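Local coordinates for protein F1 (Vaccinia virus ankara, PDB 4D2M) that probably blocks apoptosis of the infected cell by holding BH3 segments of pro-apoptotic proteins such as Bim in the groove of a Bcl-2-like helical fold, at residues I91-V96 and T141-T146; L130-K133 and V137-A140; F116-F121 and I159-L164; D49-S52 and D56-M59. The protein carries 1 engineered substitution. All blocks are in the same frame, centred on the assembly; numbering follows the deposited sequence.

Overall arrangement
Three of the four contacts lie in the helical bundle, and contact 4 stands apart at the N-terminal end. Along the chain contact 4 closes first. Contacts 1 and 3 then interlock, and contact 2 is nested inside the loops of both. Contacts 1 and 2 share helix 135-150 and touch, their centres 13 Å apart; contacts 2 and 3 share helix 118-131, with centres 17 Å apart. Contact 1 also meets contact 3, where Ile145 packs on Phe121. The bound peptide reaches residues of all three, so all three lie beside the bound BH3 peptide. Contact 4, its centre 39 Å from that of contact 2, sits where helix 54-77 leans on the second subunit.

Contact 1 of 4, residues I91-V96 and T141-T146; sequences IYCDKV and TISFIT
Ser143 and Cys93 bury most of this contact, and their CA atoms come within 5.7 Å of each other. Two small side chains suit a crossing where the backbones are this near; the axes of the two short segments are inclined at -70°. Ser143 OG lies beside its own backbone N (chi1 -72°), which sends it across to the other helix, where it stands 3.1 Å from Cys93 O. Its strongest polar partner is the hydroxyl of Ser97, one turn further along helix 80-99. Ser97 OG is also hydrogen-bonded to Cys93 O, so the two hydroxyls and the carbonyl form a compact polar cluster in an otherwise apolar interface.

Helix 135-150 probably corresponds to the central hydrophobic helix of Bcl-2-like proteins, and helix 80-99 is one of those packed against it. On the apolar side, the Cys93 sulfur, SG, rests 3.7 Å from Ile142 CG2. The beta-branched isoleucine suits this place because CG2 is fixed close to the backbone, and the residue also touches Ile169 of helix 155-169. Val96 adds a methyl group beside the serine, with its CG1 3.7 Å from Ser143 OG. Ile142 O is held twice within its own helix, by Thr146 N and by Thr146 OG1, and the hydroxyl approaches from above the carbonyl plane at 2.7 Å. Tyr65 of the second subunit packs on Cys93; an aromatic side chain of the bound peptide packs on Val96.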
loop_
_atom_site.group_PDB
_atom_site.type_symbol
_atom_site.label_atom_id
_atom_site.label_comp_id
_atom_site.label_asym_id
_atom_site.label_seq_id
_atom_site.Cartn_x
_atom_site.Cartn_y
_atom_site.Cartn_z
ATOM N N ILE A 91 15.984 -17.201 -18.544
ATOM C CA ILE A 91 16.503 -18.513 -18.905
ATOM C C ILE A 91 16.656 -19.404 -17.673
ATOM O O ILE A 91 16.205 -20.548 -17.662
ATOM C CB ILE A 91 17.865 -18.391 -19.630
ATOM C CG1 ILE A 91 17.671 -17.731 -20.997
ATOM C CG2 ILE A 91 18.524 -19.764 -19.814
ATOM C CD1 ILE A 91 18.961 -17.280 -21.659
ATOM N N TYR A 92 17.287 -18.870 -16.635
ATOM C CA TYR A 92 17.662 -19.677 -15.478
ATOM C C TYR A 92 16.482 -20.005 -14.558
ATOM O O TYR A 92 16.393 -21.120 -14.045
ATOM C CB TYR A 92 18.768 -18.968 -14.691
ATOM C CG TYR A 92 20.137 -19.094 -15.334
ATOM C CD1 TYR A 92 20.392 -18.549 -16.586
ATOM C CD2 TYR A 92 21.172 -19.761 -14.691
ATOM C CE1 TYR A 92 21.636 -18.664 -17.180
ATOM C CE2 TYR A 92 22.422 -19.879 -15.277
ATOM C CZ TYR A 92 22.647 -19.329 -16.521
ATOM O OH TYR A 92 23.887 -19.442 -17.111
ATOM N N CYS A 93 15.576 -19.051 -14.353
ATOM C CA CYS A 93 14.443 -19.274 -13.453
ATOM C C CYS A 93 13.333 -20.079 -14.117
ATOM O O CYS A 93 12.570 -20.765 -13.437
ATOM C CB CYS A 93 13.880 -17.946 -12.947
ATOM S SG CYS A 93 14.958 -17.111 -11.777
ATOM N N ASP A 94 13.233 -19.993 -15.440
ATOM C CA ASP A 94 12.268 -20.810 -16.168
ATOM C C ASP A 94 12.622 -22.281 -16.006
ATOM O O ASP A 94 11.746 -23.123 -15.823
ATOM C CB ASP A 94 12.225 -20.439 -17.652
ATOM C CG ASP A 94 11.422 -19.178 -17.920
ATOM O OD1 ASP A 94 11.105 -18.446 -16.956
ATOM O OD2 ASP A 94 11.115 -18.916 -19.102
ATOM N N LYS A 95 13.916 -22.583 -16.065
ATOM C CA LYS A 95 14.383 -23.958 -15.940
ATOM C C LYS A 95 14.148 -24.490 -14.528
ATOM O O LYS A 95 13.669 -25.609 -14.351
ATOM C CB LYS A 95 15.867 -24.057 -16.293
ATOM C CG LYS A 95 16.354 -25.487 -16.470
ATOM C CD LYS A 95 17.816 -25.542 -16.878
ATOM C CE LYS A 95 18.248 -26.969 -17.186
ATOM N NZ LYS A 95 18.016 -27.888 -16.036
ATOM N N VAL A 96 14.491 -23.682 -13.528
ATOM C CA VAL A 96 14.251 -24.036 -12.133
ATOM C C VAL A 96 12.752 -24.233 -11.916
ATOM O O VAL A 96 12.334 -25.218 -11.313
ATOM C CB VAL A 96 14.816 -22.943 -11.170
ATOM C CG1 VAL A 96 14.348 -23.134 -9.713
ATOM C CG2 VAL A 96 16.332 -22.936 -11.232
ATOM N N THR A 141 14.391 -18.976 -5.071
ATOM C CA THR A 141 13.532 -18.050 -4.343
ATOM C C THR A 141 12.743 -17.182 -5.316
ATOM O O THR A 141 11.551 -16.951 -5.129
ATOM C CB THR A 141 14.337 -17.144 -3.396
ATOM O OG1 THR A 141 15.113 -17.952 -2.501
ATOM C CG2 THR A 141 13.401 -16.259 -2.587
ATOM N N ILE A 142 13.416 -16.696 -6.352
ATOM C CA ILE A 142 12.751 -15.926 -7.392
ATOM C C ILE A 142 11.625 -16.750 -8.010
ATOM O O ILE A 142 10.503 -16.265 -8.160
ATOM C CB ILE A 142 13.741 -15.490 -8.490
ATOM C CG1 ILE A 142 14.792 -14.545 -7.902
ATOM C CG2 ILE A 142 13.009 -14.793 -9.635
ATOM C CD1 ILE A 142 15.996 -14.313 -8.801
ATOM N N SER A 143 11.928 -17.996 -8.357
ATOM C CA SER A 143 10.941 -18.882 -8.964
ATOM C C SER A 143 9.752 -19.100 -8.032
ATOM O O SER A 143 8.605 -19.102 -8.471
ATOM C CB SER A 143 11.575 -20.226 -9.331
ATOM O OG SER A 143 12.450 -20.091 -10.440
ATOM N N PHE A 144 10.026 -19.280 -6.746
ATOM C CA PHE A 144 8.953 -19.477 -5.779
ATOM C C PHE A 144 8.108 -18.213 -5.637
ATOM O O PHE A 144 6.880 -18.281 -5.656
ATOM C CB PHE A 144 9.512 -19.889 -4.417
ATOM C CG PHE A 144 8.459 -20.022 -3.357
ATOM C CD1 PHE A 144 7.557 -21.072 -3.389
ATOM C CD2 PHE A 144 8.363 -19.094 -2.336
ATOM C CE1 PHE A 144 6.583 -21.195 -2.421
ATOM C CE2 PHE A 144 7.392 -19.212 -1.363
ATOM C CZ PHE A 144 6.501 -20.263 -1.405
ATOM N N ILE A 145 8.765 -17.063 -5.505
ATOM C CA ILE A 145 8.060 -15.790 -5.379
ATOM C C ILE A 145 7.248 -15.507 -6.639
ATOM O O ILE A 145 6.147 -14.960 -6.566
ATOM C CB ILE A 145 9.035 -14.614 -5.122
ATOM C CG1 ILE A 145 9.711 -14.763 -3.755
ATOM C CG2 ILE A 145 8.313 -13.265 -5.203
ATOM C CD1 ILE A 145 8.763 -14.732 -2.573
ATOM N N THR A 146 7.800 -15.873 -7.791
ATOM C CA THR A 146 7.093 -15.710 -9.051
ATOM C C THR A 146 5.817 -16.546 -9.042
ATOM O O THR A 146 4.771 -16.094 -9.498
ATOM C CB THR A 146 7.972 -16.115 -10.246
ATOM O OG1 THR A 146 9.161 -15.316 -10.252
ATOM C CG2 THR A 146 7.228 -15.919 -11.556
#

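Contact 2 of 4, residues L130-K133 and V137-A140; sequences LDNK and VRLA. Unlike the reference sequence in segment 130-133: Leu130 (reference Met).
Arg138 reaches back from the first turns of helix 135-150 to grip the backbone of Asn132. Its CB leaves the helix beside the loop. CG lies next to the backbone N (chi1 -76°), and a bend at chi2 followed by an extended CG-CD-NE run carries the guanidinium to the loop; NE is itself hydrogen-bonded elsewhere in the structure. CZ comes to 3.4 Å from Asn132 O, and NH1 makes the main bond to that oxygen, 2.7 Å long with an N-H...O angle of 157°. The acceptor lies close to the guanidinium plane, while the donor is tilted 26° from the plane of the carbonyl. NH1 also reaches Gly134 O. NH2 adds a weak bond to Asn132 O at 3.2 Å and a salt bridge to Asp171, whose carboxylate also attracts Lys133 NZ at long range. That shared anion probably offsets the nearness of the two cations, Lys133 NZ being 3.6 Å from Arg138 NH2.

A long, flat, multiply donating side chain suits a place with several carbonyls to hold. Asn132 OD1 accepts from Gly134 N in an Asx turn and lies 3.6 Å from Val137 CG1. A basic side chain of the peptide meets Asn132, and its backbone passes over Val137, so this is the turn joining helix 118-131 to helix 135-150, at the rim of a Bcl-2-like BH3 groove, probably in the region of the BH1 motif of cellular relatives.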
loop_
_atom_site.group_PDB
_atom_site.type_symbol
_atom_site.label_atom_id
_atom_site.label_comp_id
_atom_site.label_asym_id
_atom_site.label_seq_id
_atom_site.Cartn_x
_atom_site.Cartn_y
_atom_site.Cartn_z
ATOM N N LEU A 130 22.412 -15.202 3.775
ATOM C CA LEU A 130 23.601 -14.735 4.479
ATOM C C LEU A 130 24.610 -15.859 4.681
ATOM O O LEU A 130 25.818 -15.636 4.620
ATOM C CB LEU A 130 23.211 -14.135 5.829
ATOM C CG LEU A 130 23.120 -12.610 5.922
ATOM C CD1 LEU A 130 22.494 -11.962 4.696
ATOM C CD2 LEU A 130 22.308 -12.256 7.140
ATOM N N ASP A 131 24.106 -17.065 4.924
ATOM C CA ASP A 131 24.963 -18.227 5.141
ATOM C C ASP A 131 25.202 -18.983 3.836
ATOM O O ASP A 131 26.307 -19.464 3.579
ATOM C CB ASP A 131 24.340 -19.156 6.182
ATOM C CG ASP A 131 24.109 -18.465 7.512
ATOM O OD1 ASP A 131 25.031 -17.773 7.994
ATOM O OD2 ASP A 131 23.005 -18.615 8.079
ATOM N N ASN A 132 24.158 -19.078 3.019
ATOM C CA ASN A 132 24.232 -19.777 1.742
ATOM C C ASN A 132 24.475 -18.798 0.597
ATOM O O ASN A 132 23.615 -17.974 0.284
ATOM C CB ASN A 132 22.944 -20.570 1.502
ATOM C CG ASN A 132 23.045 -21.508 0.312
ATOM O OD1 ASN A 132 23.462 -21.113 -0.776
ATOM N ND2 ASN A 132 22.664 -22.762 0.519
ATOM N N LYS A 133 25.644 -18.903 -0.029
ATOM C CA LYS A 133 26.057 -17.957 -1.065
ATOM C C LYS A 133 26.083 -18.584 -2.460
ATOM O O LYS A 133 26.743 -18.076 -3.364
ATOM C CB LYS A 133 27.435 -17.381 -0.722
ATOM C CG LYS A 133 27.439 -16.489 0.514
ATOM C CD LYS A 133 26.733 -15.167 0.246
ATOM C CE LYS A 133 26.454 -14.405 1.529
ATOM N NZ LYS A 133 25.471 -13.305 1.311
ATOM N N VAL A 137 19.984 -21.092 -4.575
ATOM C CA VAL A 137 18.969 -20.706 -3.601
ATOM C C VAL A 137 18.334 -19.370 -3.989
ATOM O O VAL A 137 17.167 -19.113 -3.689
ATOM C CB VAL A 137 19.553 -20.628 -2.165
ATOM C CG1 VAL A 137 20.559 -19.483 -2.018
ATOM C CG2 VAL A 137 18.433 -20.498 -1.140
ATOM N N ARG A 138 19.100 -18.537 -4.683
ATOM C CA ARG A 138 18.617 -17.236 -5.120
ATOM C C ARG A 138 17.676 -17.377 -6.311
ATOM O O ARG A 138 16.635 -16.723 -6.365
ATOM C CB ARG A 138 19.797 -16.326 -5.462
ATOM C CG ARG A 138 20.489 -15.789 -4.222
ATOM C CD ARG A 138 21.980 -15.578 -4.411
ATOM N NE ARG A 138 22.571 -14.994 -3.206
ATOM C CZ ARG A 138 23.037 -15.697 -2.176
ATOM N NH1 ARG A 138 23.004 -17.024 -2.195
ATOM N NH2 ARG A 138 23.544 -15.069 -1.123
ATOM N N LEU A 139 18.043 -18.239 -7.254
ATOM C CA LEU A 139 17.188 -18.534 -8.399
ATOM C C LEU A 139 15.902 -19.235 -7.966
ATOM O O LEU A 139 14.828 -18.969 -8.508
ATOM C CB LEU A 139 17.933 -19.405 -9.414
ATOM C CG LEU A 139 19.133 -18.767 -10.117
ATOM C CD1 LEU A 139 19.839 -19.789 -10.998
ATOM C CD2 LEU A 139 18.704 -17.560 -10.938
ATOM N N ALA A 140 16.017 -20.128 -6.989
ATOM C CA ALA A 140 14.866 -20.879 -6.503
ATOM C C ALA A 140 13.874 -19.960 -5.797
ATOM O O ALA A 140 12.659 -20.139 -5.908
ATOM C CB ALA A 140 15.317 -21.989 -5.573
#

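Contact 3 of 4, residues F116-F121 and I159-L164; sequences FTVYDF and IKMFTL. Engineered in segment 116-121: Phe121 (natural residue Ile).
Val118 turns one methyl group, CG1, to Met161 and Leu164 of helix 155-169. Its chi1 of 174° sets CG1 opposite the backbone N, and that is the methyl that crosses the interface. It comes 4.0 Å from Met161 CG and 4.3 Å from Leu164 CD2. Valine is apt here because a compact, branched side chain in the first turn of a helix can touch two longer ones at once.

The methionine is extended through chi1 and chi2; its chain crosses that of Val118 at about a right angle, with CG as the contact point, and only at chi3 (65°) does it turn to carry its terminal methyl away. Leu164, with CG likewise anti to its backbone N, brings CD2 to the same methyl from another direction.

The turn that presents Val118 is fixed by Thr117 at the N-cap, whose OG1 accepts from Asp120 N at 3.2 Å. Around this apolar meeting, Met161 also packs on Leu148 of helix 135-150, and the engineered Phe121 touches Ile145 of the same helix and meets Phe144 ring against ring. Tyr119 of the third subunit packs on Thr163, while helices 118-131 and 155-169 both pack on helix 135-150 as well as on each other.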
loop_
_atom_site.group_PDB
_atom_site.type_symbol
_atom_site.label_atom_id
_atom_site.label_comp_id
_atom_site.label_asym_id
_atom_site.label_seq_id
_atom_site.Cartn_x
_atom_site.Cartn_y
_atom_site.Cartn_z
ATOM N N PHE A 116 1.114 -17.942 7.631
ATOM C CA PHE A 116 2.181 -17.507 6.729
ATOM C C PHE A 116 2.069 -16.016 6.442
ATOM O O PHE A 116 0.981 -15.511 6.167
ATOM C CB PHE A 116 2.139 -18.292 5.415
ATOM C CG PHE A 116 3.150 -17.828 4.394
ATOM C CD1 PHE A 116 2.849 -16.804 3.509
ATOM C CD2 PHE A 116 4.400 -18.422 4.318
ATOM C CE1 PHE A 116 3.776 -16.380 2.573
ATOM C CE2 PHE A 116 5.329 -18.004 3.383
ATOM C CZ PHE A 116 5.017 -16.981 2.511
ATOM N N THR A 117 3.199 -15.317 6.505
ATOM C CA THR A 117 3.246 -13.898 6.174
ATOM C C THR A 117 4.469 -13.601 5.317
ATOM O O THR A 117 5.549 -14.147 5.549
ATOM C CB THR A 117 3.289 -13.013 7.432
ATOM O OG1 THR A 117 4.576 -13.119 8.051
ATOM C CG2 THR A 117 2.213 -13.428 8.426
ATOM N N VAL A 118 4.295 -12.733 4.328
ATOM C CA VAL A 118 5.393 -12.343 3.454
ATOM C C VAL A 118 6.500 -11.665 4.262
ATOM O O VAL A 118 7.683 -11.858 3.983
ATOM C CB VAL A 118 4.907 -11.401 2.328
ATOM C CG1 VAL A 118 6.081 -10.886 1.498
ATOM C CG2 VAL A 118 3.912 -12.125 1.433
ATOM N N TYR A 119 6.111 -10.880 5.261
ATOM C CA TYR A 119 7.078 -10.183 6.106
ATOM C C TYR A 119 8.056 -11.171 6.735
ATOM O O TYR A 119 9.271 -11.032 6.596
ATOM C CB TYR A 119 6.376 -9.389 7.211
ATOM C CG TYR A 119 5.305 -8.434 6.731
ATOM C CD1 TYR A 119 5.640 -7.255 6.079
ATOM C CD2 TYR A 119 3.960 -8.703 6.951
ATOM C CE1 TYR A 119 4.664 -6.377 5.647
ATOM C CE2 TYR A 119 2.979 -7.830 6.522
ATOM C CZ TYR A 119 3.336 -6.669 5.871
ATOM O OH TYR A 119 2.361 -5.797 5.444
ATOM N N ASP A 120 7.515 -12.175 7.422
ATOM C CA ASP A 120 8.339 -13.184 8.081
ATOM C C ASP A 120 9.114 -14.024 7.072
ATOM O O ASP A 120 10.259 -14.392 7.326
ATOM C CB ASP A 120 7.481 -14.099 8.957
ATOM C CG ASP A 120 7.010 -13.419 10.231
ATOM O OD1 ASP A 120 7.763 -12.586 10.776
ATOM O OD2 ASP A 120 5.889 -13.725 10.690
ATOM N N PHE A 121 8.496 -14.338 5.938
ATOM C CA PHE A 121 9.178 -15.133 4.923
ATOM C C PHE A 121 10.376 -14.369 4.372
ATOM O O PHE A 121 11.444 -14.942 4.174
ATOM C CB PHE A 121 8.236 -15.522 3.780
ATOM C CG PHE A 121 8.907 -16.329 2.701
ATOM C CD1 PHE A 121 9.372 -17.607 2.966
ATOM C CD2 PHE A 121 9.100 -15.803 1.435
ATOM C CE1 PHE A 121 10.001 -18.351 1.983
ATOM C CE2 PHE A 121 9.727 -16.544 0.448
ATOM C CZ PHE A 121 10.180 -17.817 0.724
ATOM N N ILE A 159 2.533 -6.802 -5.952
ATOM C CA ILE A 159 3.627 -5.922 -6.349
ATOM C C ILE A 159 4.449 -5.524 -5.129
ATOM O O ILE A 159 5.661 -5.326 -5.230
ATOM C CB ILE A 159 3.116 -4.657 -7.086
ATOM C CG1 ILE A 159 4.289 -3.848 -7.655
ATOM C CG2 ILE A 159 2.270 -3.783 -6.172
ATOM C CD1 ILE A 159 5.103 -4.581 -8.723
ATOM N N LYS A 160 3.787 -5.414 -3.981
ATOM C CA LYS A 160 4.476 -5.197 -2.715
ATOM C C LYS A 160 5.446 -6.336 -2.431
ATOM O O LYS A 160 6.580 -6.108 -2.011
ATOM C CB LYS A 160 3.481 -5.085 -1.559
ATOM C CG LYS A 160 2.834 -3.723 -1.383
ATOM C CD LYS A 160 2.112 -3.667 -0.042
ATOM C CE LYS A 160 0.941 -2.705 -0.055
ATOM N NZ LYS A 160 0.011 -2.958 1.081
ATOM N N MET A 161 4.982 -7.562 -2.651
ATOM C CA MET A 161 5.795 -8.748 -2.406
ATOM C C MET A 161 7.005 -8.772 -3.330
ATOM O O MET A 161 8.125 -9.029 -2.889
ATOM C CB MET A 161 4.960 -10.018 -2.597
ATOM C CG MET A 161 5.751 -11.317 -2.479
ATOM S SD MET A 161 4.720 -12.774 -2.733
ATOM C CE MET A 161 4.238 -12.571 -4.448
ATOM N N PHE A 162 6.770 -8.514 -4.614
ATOM C CA PHE A 162 7.848 -8.474 -5.600
ATOM C C PHE A 162 8.910 -7.455 -5.203
ATOM O O PHE A 162 10.105 -7.748 -5.221
ATOM C CB PHE A 162 7.304 -8.128 -6.992
ATOM C CG PHE A 162 6.450 -9.207 -7.612
ATOM C CD1 PHE A 162 6.434 -10.497 -7.104
ATOM C CD2 PHE A 162 5.669 -8.924 -8.722
ATOM C CE1 PHE A 162 5.653 -11.481 -7.691
ATOM C CE2 PHE A 162 4.889 -9.902 -9.310
ATOM C CZ PHE A 162 4.879 -11.180 -8.795
ATOM N N THR A 163 8.463 -6.258 -4.836
ATOM C CA THR A 163 9.371 -5.164 -4.522
ATOM C C THR A 163 10.247 -5.518 -3.326
ATOM O O THR A 163 11.472 -5.434 -3.400
ATOM C CB THR A 163 8.590 -3.869 -4.241
ATOM O OG1 THR A 163 7.788 -3.550 -5.386
ATOM C CG2 THR A 163 9.534 -2.708 -3.948
ATOM N N LEU A 164 9.614 -5.939 -2.235
ATOM C CA LEU A 164 10.337 -6.324 -1.030
ATOM C C LEU A 164 11.336 -7.448 -1.295
ATOM O O LEU A 164 12.526 -7.308 -1.015
ATOM C CB LEU A 164 9.350 -6.752 0.061
ATOM C CG LEU A 164 9.941 -7.403 1.312
ATOM C CD1 LEU A 164 11.031 -6.539 1.923
ATOM C CD2 LEU A 164 8.842 -7.674 2.335
#

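Contact 4 of 4, residues D49-S52 and D56-M59; sequences DYLS and DHVM
The start of helix 54-77 is folded against the loop that leads into it: Asp56 and His57, in the first turn, receive residues 50 to 52. Thr53, just before the helix, accepts through OG1 from Asp56 N in the manner of an N-cap.

Asp56 turns its side chain toward the loop, with CG beside its own backbone N (chi1 -68°). There OD2 accepts a weak hydrogen bond from Ser52 N, 3.4 Å long with an N-H...O angle of 142°. An aspartate suits the first turn, where its negative charge probably interacts well with the helix dipole and with the N-H groups of that turn. Its CB packs tightly against the chain as well, 3.3 Å from Tyr50 O.

Leu51 takes up the largest share of the contact on the loop side. One of its methyls, CD2, lies 3.6 Å from Asp56 O, while CD1 is 3.9 Å from His57 CE1. The side chains of Leu51 and His57 cross at about a right angle. Histidine can serve both partners here, since a flat ring offers a face to an aliphatic group and a polar nitrogen at its edge: His57 ND1 is hydrogen-bonded to Thr82 of the second subunit, and Pro79 of that subunit packs on Leu51. The face itself carries a CH-pi contact, with Leu51 CB 3.8 Å from the centroid of the His57 ring and 22° off its normal.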
loop_
_atom_site.group_PDB
_atom_site.type_symbol
_atom_site.label_atom_id
_atom_site.label_comp_id
_atom_site.label_asym_id
_atom_site.label_seq_id
_atom_site.Cartn_x
_atom_site.Cartn_y
_atom_site.Cartn_z
ATOM N N ASP A 49 -13.874 -16.793 -10.267
ATOM C CA ASP A 49 -14.666 -16.359 -9.122
ATOM C C ASP A 49 -14.562 -14.843 -8.976
ATOM O O ASP A 49 -15.375 -14.217 -8.297
ATOM C CB ASP A 49 -14.200 -17.055 -7.842
ATOM C CG ASP A 49 -14.447 -18.553 -7.869
ATOM O OD1 ASP A 49 -15.603 -18.971 -7.645
ATOM O OD2 ASP A 49 -13.485 -19.314 -8.108
ATOM N N TYR A 50 -13.552 -14.265 -9.621
ATOM C CA TYR A 50 -13.367 -12.818 -9.644
ATOM C C TYR A 50 -14.075 -12.193 -10.843
ATOM O O TYR A 50 -14.357 -10.994 -10.849
ATOM C CB TYR A 50 -11.877 -12.468 -9.676
ATOM C CG TYR A 50 -11.193 -12.562 -8.331
ATOM C CD1 TYR A 50 -10.887 -13.795 -7.769
ATOM C CD2 TYR A 50 -10.847 -11.417 -7.627
ATOM C CE1 TYR A 50 -10.261 -13.883 -6.540
ATOM C CE2 TYR A 50 -10.219 -11.495 -6.399
ATOM C CZ TYR A 50 -9.928 -12.730 -5.860
ATOM O OH TYR A 50 -9.303 -12.811 -4.637
ATOM N N LEU A 51 -14.356 -13.014 -11.852
ATOM C CA LEU A 51 -15.014 -12.559 -13.073
ATOM C C LEU A 51 -16.475 -13.000 -13.102
ATOM O O LEU A 51 -16.859 -13.844 -13.911
ATOM C CB LEU A 51 -14.282 -13.100 -14.304
ATOM C CG LEU A 51 -12.806 -12.720 -14.453
ATOM C CD1 LEU A 51 -12.188 -13.467 -15.622
ATOM C CD2 LEU A 51 -12.649 -11.223 -14.639
ATOM N N SER A 52 -17.287 -12.421 -12.222
ATOM C CA SER A 52 -18.682 -12.833 -12.077
ATOM C C SER A 52 -19.620 -12.045 -12.990
ATOM O O SER A 52 -20.459 -12.628 -13.678
ATOM C CB SER A 52 -19.128 -12.677 -10.622
ATOM O OG SER A 52 -18.398 -13.544 -9.772
ATOM N N ASP A 56 -16.927 -6.900 -13.850
ATOM C CA ASP A 56 -15.695 -7.538 -13.399
ATOM C C ASP A 56 -14.786 -7.866 -14.580
ATOM O O ASP A 56 -13.568 -7.704 -14.500
ATOM C CB ASP A 56 -16.003 -8.813 -12.611
ATOM C CG ASP A 56 -16.670 -8.533 -11.276
ATOM O OD1 ASP A 56 -16.392 -7.474 -10.677
ATOM O OD2 ASP A 56 -17.471 -9.380 -10.825
ATOM N N HIS A 57 -15.385 -8.330 -15.673
ATOM C CA HIS A 57 -14.631 -8.653 -16.881
ATOM C C HIS A 57 -13.993 -7.405 -17.483
ATOM O O HIS A 57 -12.804 -7.398 -17.802
ATOM C CB HIS A 57 -15.530 -9.320 -17.921
ATOM C CG HIS A 57 -15.785 -10.772 -17.663
ATOM N ND1 HIS A 57 -14.939 -11.767 -18.107
ATOM C CD2 HIS A 57 -16.798 -11.400 -17.021
ATOM C CE1 HIS A 57 -15.418 -12.943 -17.745
ATOM N NE2 HIS A 57 -16.545 -12.748 -17.083
ATOM N N VAL A 58 -14.787 -6.352 -17.645
ATOM C CA VAL A 58 -14.303 -5.137 -18.279
ATOM C C VAL A 58 -13.247 -4.505 -17.383
ATOM O O VAL A 58 -12.199 -4.077 -17.860
ATOM C CB VAL A 58 -15.457 -4.145 -18.563
ATOM C CG1 VAL A 58 -14.929 -2.830 -19.178
ATOM C CG2 VAL A 58 -16.519 -4.822 -19.458
ATOM N N MET A 59 -13.508 -4.483 -16.080
ATOM C CA MET A 59 -12.548 -3.934 -15.129
ATOM C C MET A 59 -11.212 -4.665 -15.197
ATOM O O MET A 59 -10.152 -4.038 -15.196
ATOM C CB MET A 59 -13.094 -4.009 -13.705
ATOM C CG MET A 59 -13.916 -2.798 -13.286
ATOM S SD MET A 59 -14.241 -2.729 -11.510
ATOM C CE MET A 59 -12.573 -2.825 -10.872
#